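Local coordinates for protein JamJ (Lyngbya majuscula, PDB 5DOZ) that probably uses NADPH as an unusual enoyl reductase that forms a cyclopropane ring on a carrier-protein-bound polyketide intermediate, at residues E131-P136 with R332-M337; V37-Q42 with D98-I103. All blocks are in the same frame, centred on the assembly; numbering follows the deposited sequence.

Interaction 1 (E131-P136 with R332-M337); sequences EAATIP and RVVVTM
A type I beta turn, Ala132 to Ile135, packs through Ala133 and Thr134 against Arg332 and Val334 at the start of strand 332-336, at the wall of the NADPH pocket, to which Arg332 belongs. The packing illustrates how a short loop can be fitted to a strand by very few atoms. Ala133 CB lies 4.0 Å from Val334 CG1, the methyl branch placed anti to the backbone N. Alongside, Thr134 CG2 meets Arg332 CB at 3.9 Å, and Thr134 CB lies 4.1 Å from Arg332 CG as the two side chains run past each other in opposite directions. The bend of the arginine at chi2 (-76°) lays its first carbons along the threonine before the chain continues to the guanidinium.

The turn itself is well braced. Its backbone bond runs from Ile135 N to Ala132 O at 3.3 Å, while the carbonyl of Glu131 is gripped twice: Thr134 OG1 donates to Glu131 O at 2.8 Å, nearly head-on to the carbonyl at 161°, and Thr134 N adds a longer bond. Thr134 OG1 is also bonded to Leu307 N, so this buried hydroxyl ties the turn to the chain ahead of strand 309-313.

A single water completes the contact. It donates to Ala133 O at 2.8 Å and accepts from Arg332 NE at 2.7 Å, lying in the guanidinium plane at its edge. The far end of the arginine has a stronger partner in Glu79, which forms a salt bridge with NH1, and NH2 makes a long, weak ion pair with NADPH. This places the contact at the cofactor cleft of a medium-chain dehydrogenase/reductase fold, with Arg332 between a carboxylate, a bridging water and the dinucleotide.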
loop_
_atom_site.group_PDB
_atom_site.type_symbol
_atom_site.label_atom_id
_atom_site.label_comp_id
_atom_site.label_asym_id
_atom_site.label_seq_id
_atom_site.Cartn_x
_atom_site.Cartn_y
_atom_site.Cartn_z
ATOM N N GLU A 131 13.693 -0.794 7.641
ATOM C CA GLU A 131 13.074 0.522 7.492
ATOM C C GLU A 131 12.542 0.743 6.068
ATOM O O GLU A 131 11.431 1.244 5.877
ATOM C CB GLU A 131 14.075 1.620 7.882
ATOM C CG GLU A 131 14.270 1.756 9.390
ATOM C CD GLU A 131 15.454 2.625 9.791
ATOM O OE1 GLU A 131 16.466 2.691 9.048
ATOM O OE2 GLU A 131 15.378 3.231 10.883
ATOM N N ALA A 132 13.341 0.353 5.081
ATOM C CA ALA A 132 12.995 0.505 3.669
ATOM C C ALA A 132 11.821 -0.377 3.249
ATOM O O ALA A 132 11.155 -0.094 2.260
ATOM C CB ALA A 132 14.209 0.215 2.798
ATOM N N ALA A 133 11.586 -1.451 3.996
ATOM C CA ALA A 133 10.459 -2.350 3.758
ATOM C C ALA A 133 9.095 -1.700 4.021
ATOM O O ALA A 133 8.072 -2.215 3.562
ATOM C CB ALA A 133 10.609 -3.623 4.582
ATOM N N THR A 134 9.084 -0.578 4.745
ATOM C CA THR A 134 7.841 0.156 5.030
ATOM C C THR A 134 7.467 1.178 3.945
ATOM O O THR A 134 6.461 1.885 4.077
ATOM C CB THR A 134 7.902 0.914 6.380
ATOM O OG1 THR A 134 8.814 2.016 6.276
ATOM C CG2 THR A 134 8.325 -0.008 7.533
ATOM N N ILE A 135 8.258 1.249 2.878
ATOM C CA ILE A 135 8.122 2.333 1.891
ATOM C C ILE A 135 7.241 2.051 0.653
ATOM O O ILE A 135 6.316 2.815 0.386
ATOM C CB ILE A 135 9.504 2.894 1.463
ATOM C CG1 ILE A 135 10.158 3.630 2.640
ATOM C CG2 ILE A 135 9.377 3.823 0.257
ATOM C CD1 ILE A 135 11.559 4.139 2.355
ATOM N N PRO A 136 7.522 0.965 -0.100
ATOM C CA PRO A 136 7.005 0.859 -1.477
ATOM C C PRO A 136 5.495 1.048 -1.649
ATOM O O PRO A 136 5.069 2.102 -2.109
ATOM C CB PRO A 136 7.448 -0.540 -1.912
ATOM C CG PRO A 136 8.651 -0.817 -1.078
ATOM C CD PRO A 136 8.337 -0.212 0.255
ATOM N N ARG A 332 3.199 -0.400 9.711
ATOM C CA ARG A 332 3.493 -1.606 8.933
ATOM C C ARG A 332 3.819 -2.845 9.773
ATOM O O ARG A 332 4.357 -2.746 10.879
ATOM C CB ARG A 332 4.646 -1.337 7.954
ATOM C CG ARG A 332 4.206 -0.940 6.552
ATOM C CD ARG A 332 3.729 -2.174 5.807
ATOM N NE ARG A 332 3.540 -1.996 4.368
ATOM C CZ ARG A 332 2.352 -1.948 3.774
ATOM N NH1 ARG A 332 2.276 -1.823 2.456
ATOM N NH2 ARG A 332 1.234 -2.026 4.491
ATOM N N VAL A 333 3.482 -4.010 9.221
ATOM C CA VAL A 333 3.815 -5.305 9.808
ATOM C C VAL A 333 4.777 -6.011 8.854
ATOM O O VAL A 333 4.419 -6.296 7.705
ATOM C CB VAL A 333 2.554 -6.169 10.035
ATOM C CG1 VAL A 333 2.921 -7.530 10.611
ATOM C CG2 VAL A 333 1.561 -5.448 10.938
ATOM N N VAL A 334 5.991 -6.285 9.332
ATOM C CA VAL A 334 7.090 -6.737 8.467
ATOM C C VAL A 334 7.659 -8.080 8.922
ATOM O O VAL A 334 7.977 -8.263 10.096
ATOM C CB VAL A 334 8.232 -5.690 8.412
ATOM C CG1 VAL A 334 9.299 -6.089 7.393
ATOM C CG2 VAL A 334 7.688 -4.300 8.094
ATOM N N VAL A 335 7.780 -9.012 7.977
ATOM C CA VAL A 335 8.345 -10.326 8.241
ATOM C C VAL A 335 9.791 -10.391 7.755
ATOM O O VAL A 335 10.081 -10.053 6.607
ATOM C CB VAL A 335 7.523 -11.445 7.561
ATOM C CG1 VAL A 335 8.184 -12.800 7.770
ATOM C CG2 VAL A 335 6.092 -11.473 8.089
ATOM N N THR A 336 10.691 -10.824 8.635
ATOM C CA THR A 336 12.078 -11.097 8.260
ATOM C C THR A 336 12.186 -12.507 7.690
ATOM O O THR A 336 11.525 -13.425 8.171
ATOM C CB THR A 336 13.024 -10.990 9.470
ATOM O OG1 THR A 336 12.598 -11.899 10.493
ATOM C CG2 THR A 336 13.028 -9.573 10.026
ATOM N N MET A 337 13.021 -12.675 6.668
ATOM C CA MET A 337 13.217 -13.987 6.050
ATOM C C MET A 337 14.486 -14.680 6.568
ATOM O O MET A 337 15.403 -14.004 7.051
ATOM C CB MET A 337 13.226 -13.868 4.520
ATOM C CG MET A 337 11.918 -13.336 3.939
ATOM S SD MET A 337 10.521 -14.471 4.090
ATOM C CE MET A 337 10.966 -15.669 2.834
HETATM O O HOH W 1 5.538 -1.470 2.699
#

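Interaction 2 (V37-Q42 with D98-I103); sequences VKVQIQ and DEVMVI
The ammonium NZ of Lys38, whose neighbour Val39 meets Val100 across the contact, is gripped by Asn29 OD1 and Gln30 O, and the same lysine makes a cation-pi interaction with Phe112. Segment 37-42 shows the alternation of a beta strand, with Lys38 and Gln40 on the more exposed face and Val39 on the buried one. Val39 reaches toward strand 99-103, and its CG1 does most of the touching: it lies 4.1 Å from Val100 CG2 and 4.4 Å from Val102 CG2. One methyl therefore meets two residues spaced two apart along the opposing strand.

The valines are not paired by backbone bonds. Strands 37-45 and 99-103 both pair antiparallel with strand 79-87, and the curl of the sheet probably brings their buried faces together, as inside the barrel-like GroES-related domain of alcohol dehydrogenases. The backbones remain well separated, with Val39 CA 8.4 Å from Val100 CA, and the side chains fill the distance.

Rotamers set which branches meet. With CG1 of Val39 anti to its backbone N (chi1 -179°), that methyl projects toward strand 99-103. At Val100 the position between N and the carbonyl carbon is taken by CG2, the branch that Val39 meets as the two side chains come together at a slant. The end of Ile41 also comes close, its CD1 lying 4.6 Å from Val102 CG2. Around these residues, Ile113 of strand 112-115 packs on both Ile41 and Val102, Leu120 covers Val102 further, and Trp94 lies against Val100.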
loop_
_atom_site.group_PDB
_atom_site.type_symbol
_atom_site.label_atom_id
_atom_site.label_comp_id
_atom_site.label_asym_id
_atom_site.label_seq_id
_atom_site.Cartn_x
_atom_site.Cartn_y
_atom_site.Cartn_z
ATOM N N VAL A 37 15.606 -10.462 -13.332
ATOM C CA VAL A 37 16.508 -10.306 -12.202
ATOM C C VAL A 37 16.099 -11.285 -11.102
ATOM O O VAL A 37 14.905 -11.472 -10.835
ATOM C CB VAL A 37 16.483 -8.862 -11.654
ATOM C CG1 VAL A 37 17.504 -8.681 -10.538
ATOM C CG2 VAL A 37 16.756 -7.859 -12.769
ATOM N N LYS A 38 17.095 -11.924 -10.493
ATOM C CA LYS A 38 16.879 -12.777 -9.331
ATOM C C LYS A 38 17.244 -11.997 -8.066
ATOM O O LYS A 38 18.355 -11.478 -7.945
ATOM C CB LYS A 38 17.716 -14.055 -9.436
ATOM C CG LYS A 38 17.384 -15.110 -8.392
ATOM C CD LYS A 38 18.108 -16.418 -8.671
ATOM C CE LYS A 38 17.839 -17.448 -7.577
ATOM N NZ LYS A 38 18.391 -18.790 -7.933
ATOM N N VAL A 39 16.300 -11.916 -7.133
ATOM C CA VAL A 39 16.504 -11.162 -5.894
ATOM C C VAL A 39 16.372 -12.057 -4.671
ATOM O O VAL A 39 15.396 -12.792 -4.542
ATOM C CB VAL A 39 15.506 -9.981 -5.772
ATOM C CG1 VAL A 39 15.750 -9.204 -4.485
ATOM C CG2 VAL A 39 15.597 -9.068 -6.987
ATOM N N GLN A 40 17.357 -11.989 -3.778
ATOM C CA GLN A 40 17.288 -12.683 -2.488
ATOM C C GLN A 40 16.450 -11.852 -1.518
ATOM O O GLN A 40 16.848 -10.749 -1.129
ATOM C CB GLN A 40 18.691 -12.929 -1.926
ATOM C CG GLN A 40 18.722 -13.376 -0.466
ATOM C CD GLN A 40 20.103 -13.269 0.150
ATOM O OE1 GLN A 40 21.118 -13.263 -0.560
ATOM N NE2 GLN A 40 20.156 -13.192 1.479
ATOM N N ILE A 41 15.293 -12.387 -1.138
ATOM C CA ILE A 41 14.334 -11.674 -0.293
ATOM C C ILE A 41 14.796 -11.627 1.161
ATOM O O ILE A 41 15.185 -12.648 1.731
ATOM C CB ILE A 41 12.926 -12.316 -0.371
ATOM C CG1 ILE A 41 12.387 -12.306 -1.811
ATOM C CG2 ILE A 41 11.958 -11.635 0.587
ATOM C CD1 ILE A 41 12.069 -10.934 -2.381
ATOM N N GLN A 42 14.732 -10.447 1.772
ATOM C CA GLN A 42 15.213 -10.293 3.151
ATOM C C GLN A 42 14.155 -9.845 4.165
ATOM O O GLN A 42 14.250 -10.178 5.343
ATOM C CB GLN A 42 16.462 -9.393 3.186
ATOM C CG GLN A 42 17.570 -9.927 2.285
ATOM C CD GLN A 42 18.938 -9.361 2.582
ATOM O OE1 GLN A 42 19.460 -8.543 1.821
ATOM N NE2 GLN A 42 19.535 -9.797 3.686
ATOM N N ASP A 98 23.386 -5.220 -5.547
ATOM C CA ASP A 98 22.518 -4.046 -5.418
ATOM C C ASP A 98 21.409 -4.314 -4.403
ATOM O O ASP A 98 20.683 -5.305 -4.508
ATOM C CB ASP A 98 21.894 -3.656 -6.767
ATOM C CG ASP A 98 22.874 -2.958 -7.707
ATOM O OD1 ASP A 98 23.917 -2.439 -7.245
ATOM O OD2 ASP A 98 22.586 -2.915 -8.927
ATOM N N GLU A 99 21.298 -3.436 -3.413
ATOM C CA GLU A 99 20.245 -3.539 -2.415
ATOM C C GLU A 99 19.022 -2.789 -2.905
ATOM O O GLU A 99 19.079 -1.584 -3.170
ATOM C CB GLU A 99 20.718 -3.024 -1.057
ATOM C CG GLU A 99 21.546 -4.047 -0.295
ATOM C CD GLU A 99 22.087 -3.520 1.020
ATOM O OE1 GLU A 99 22.367 -4.348 1.912
ATOM O OE2 GLU A 99 22.232 -2.286 1.164
ATOM N N VAL A 100 17.921 -3.521 -3.039
ATOM C CA VAL A 100 16.760 -3.034 -3.766
ATOM C C VAL A 100 15.475 -3.233 -2.981
ATOM O O VAL A 100 15.386 -4.107 -2.114
ATOM C CB VAL A 100 16.630 -3.704 -5.164
ATOM C CG1 VAL A 100 17.828 -3.368 -6.049
ATOM C CG2 VAL A 100 16.479 -5.217 -5.047
ATOM N N MET A 101 14.492 -2.391 -3.276
ATOM C CA MET A 101 13.129 -2.629 -2.862
ATOM C C MET A 101 12.383 -3.231 -4.047
ATOM O O MET A 101 12.600 -2.829 -5.198
ATOM C CB MET A 101 12.469 -1.324 -2.416
ATOM C CG MET A 101 13.127 -0.687 -1.198
ATOM S SD MET A 101 12.579 1.006 -0.945
ATOM C CE MET A 101 13.451 1.851 -2.245
ATOM N N VAL A 102 11.532 -4.217 -3.770
ATOM C CA VAL A 102 10.675 -4.788 -4.797
ATOM C C VAL A 102 9.294 -4.165 -4.655
ATOM O O VAL A 102 8.822 -3.950 -3.544
ATOM C CB VAL A 102 10.556 -6.325 -4.690
ATOM C CG1 VAL A 102 9.723 -6.868 -5.843
ATOM C CG2 VAL A 102 11.928 -6.987 -4.670
ATOM N N ILE A 103 8.663 -3.857 -5.786
ATOM C CA ILE A 103 7.303 -3.320 -5.798
ATOM C C ILE A 103 6.484 -4.010 -6.885
ATOM O O ILE A 103 6.874 -4.029 -8.053
ATOM C CB ILE A 103 7.262 -1.788 -6.047
ATOM C CG1 ILE A 103 8.443 -1.062 -5.383
ATOM C CG2 ILE A 103 5.939 -1.199 -5.573
ATOM C CD1 ILE A 103 9.537 -0.658 -6.349
#

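Interactions 1 and 2 share one curled sheet, in which strands 332-336 and 37-45 are antiparallel neighbours, and their centres are about 13 Å apart. Along this seam Met337 N lies 3.1 Å from Gln42 O, a probable hydrogen bond, and Met337 CB packs 3.6 Å from Ile41 O. A second junction uses the other face of strand 99-103: while its valines turn toward Val39, Met101 SD rests 3.7 Å from Ala132 O, and Ile103 CG1 lies 3.6 Å from Pro136 CB. Strand 99-103 thus connects the valine packing of interaction 2 with the turn of interaction 1, whose Arg332 side chain comes within about 4 Å of NADPH.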